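Local coordinates for protein fumarate lyase (Mesorhizobium sp., PDB 3C8T) that belongs to the fumarase/aspartase superfamily of lyases, largely helical proteins that assemble as homotetramers, at residues 187-191 with 207-212. Sequence-based numbering, arbitrary orientation.
Sequences VVEFS and VQRELA
F190 and V188 reach from an extended loop onto one side of helix 204-215. In this fumarase/aspartase-type lyase the loop follows the long helix 160-185 and leads into helix 204-215, so the contact packs a connection against the helix it feeds. The tight part is apolar. The F190 side chain rests against V207 and L211, one helical turn apart, with its ring meeting both obliquely. Its CG is anti to the backbone N (chi1 -176°), which sends the ring along the helix toward V207. There CE2 comes to 3.4 Å from V207 CG1. L211 approaches from the other end of the side chain, with CD2 3.6 Å from F190 CB, and the two side chains cross at about a right angle. V188 uses both methyls, against L211, Q208 and A212. CG2 meets L211 CG at 3.8 Å. CG1 packs on Q208 O, 3.7 Å away, and beside Q208 CG and A212 CB. L37 of helix 23-43 touches both F190 and V207, and A36 touches L211.

The outward side of the helix is looser. R209 points away from the loop and is exposed, with a weak hydrogen bond to N438 of a second subunit. E210 is partly exposed, turned to helix 23-43 and salt-bridged to R43 and R213.

The polar link sits at the S191 end. S191 OG is hydrogen-bonded to T223, and S191 also packs on M435 of the second subunit. Q208 is extended along its chain, which brings its buried amide to the loop backbone. Q208 NE2 donates to F190 O at 2.9 Å, nearly straight at 173°. The acceptor lies in the plane of the Q208 amide, whereas NE2 stands above the F190 carbonyl plane, 41° out of it.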
# COMPACT_ATOMS: atom_id res chain seq x y z
N VAL A 187 -10.44 23.05 -11.98
CA VAL A 187 -9.90 24.39 -12.02
C VAL A 187 -8.79 24.40 -13.02
O VAL A 187 -8.14 23.38 -13.25
CB VAL A 187 -9.37 24.92 -10.62
CG1 VAL A 187 -10.50 25.16 -9.64
CG2 VAL A 187 -8.33 24.00 -10.01
N VAL A 188 -8.58 25.56 -13.63
CA VAL A 188 -7.54 25.77 -14.65
C VAL A 188 -6.18 25.68 -13.99
O VAL A 188 -6.02 26.01 -12.79
CB VAL A 188 -7.77 27.17 -15.35
CG1 VAL A 188 -7.15 28.37 -14.55
CG2 VAL A 188 -7.25 27.15 -16.74
N GLU A 189 -5.17 25.25 -14.75
CA GLU A 189 -3.80 25.54 -14.33
C GLU A 189 -3.14 26.49 -15.35
O GLU A 189 -2.93 26.11 -16.51
CB GLU A 189 -2.94 24.28 -14.20
CG GLU A 189 -1.53 24.60 -13.72
CD GLU A 189 -1.40 24.48 -12.22
OE1 GLU A 189 -1.50 25.52 -11.57
OE2 GLU A 189 -1.24 23.35 -11.70
N PHE A 190 -2.83 27.72 -14.92
CA PHE A 190 -2.03 28.61 -15.76
C PHE A 190 -1.18 29.54 -14.89
O PHE A 190 -1.69 30.56 -14.35
CB PHE A 190 -2.89 29.42 -16.74
CG PHE A 190 -2.08 30.27 -17.67
CD1 PHE A 190 -1.34 29.68 -18.69
CD2 PHE A 190 -2.04 31.65 -17.49
CE1 PHE A 190 -0.57 30.46 -19.54
CE2 PHE A 190 -1.28 32.45 -18.30
CZ PHE A 190 -0.53 31.87 -19.34
N SER A 191 0.09 29.16 -14.71
CA SER A 191 0.95 29.92 -13.80
C SER A 191 2.38 30.07 -14.26
O SER A 191 3.17 30.71 -13.60
CB SER A 191 0.94 29.33 -12.39
OG SER A 191 -0.32 29.54 -11.75
N VAL A 207 -5.12 37.00 -17.16
CA VAL A 207 -5.07 35.91 -18.15
C VAL A 207 -5.63 34.59 -17.58
O VAL A 207 -6.48 33.94 -18.20
CB VAL A 207 -3.64 35.71 -18.64
CG1 VAL A 207 -3.55 34.53 -19.65
CG2 VAL A 207 -3.12 37.01 -19.25
N GLN A 208 -5.17 34.23 -16.39
CA GLN A 208 -5.53 32.98 -15.71
C GLN A 208 -7.04 32.87 -15.51
O GLN A 208 -7.65 31.82 -15.80
CB GLN A 208 -4.80 32.87 -14.34
CG GLN A 208 -5.01 31.56 -13.63
CD GLN A 208 -4.54 31.58 -12.22
OE1 GLN A 208 -5.32 31.90 -11.32
NE2 GLN A 208 -3.26 31.24 -11.99
N ARG A 209 -7.64 33.95 -15.03
CA ARG A 209 -9.08 34.06 -14.86
C ARG A 209 -9.87 34.06 -16.18
O ARG A 209 -10.89 33.38 -16.29
CB ARG A 209 -9.40 35.33 -14.09
CG ARG A 209 -8.96 35.26 -12.65
CD ARG A 209 -8.89 36.64 -12.05
NE ARG A 209 -8.45 36.57 -10.65
CZ ARG A 209 -7.95 37.61 -9.99
NH1 ARG A 209 -7.80 38.78 -10.61
NH2 ARG A 209 -7.56 37.47 -8.72
N GLU A 210 -9.41 34.82 -17.17
CA GLU A 210 -10.02 34.77 -18.50
C GLU A 210 -10.00 33.38 -19.12
O GLU A 210 -10.98 32.95 -19.75
CB GLU A 210 -9.35 35.76 -19.45
CG GLU A 210 -10.06 37.06 -19.53
CD GLU A 210 -11.57 36.87 -19.76
OE1 GLU A 210 -11.98 36.44 -20.87
OE2 GLU A 210 -12.33 37.16 -18.80
N LEU A 211 -8.88 32.70 -18.96
CA LEU A 211 -8.68 31.35 -19.46
C LEU A 211 -9.62 30.34 -18.80
O LEU A 211 -10.16 29.48 -19.46
CB LEU A 211 -7.21 30.95 -19.28
CG LEU A 211 -6.80 29.53 -19.68
CD1 LEU A 211 -6.98 29.36 -21.15
CD2 LEU A 211 -5.35 29.31 -19.30
N ALA A 212 -9.84 30.47 -17.50
CA ALA A 212 -10.79 29.61 -16.80
C ALA A 212 -12.18 29.78 -17.44
O ALA A 212 -12.91 28.81 -17.69
CB ALA A 212 -10.81 29.95 -15.33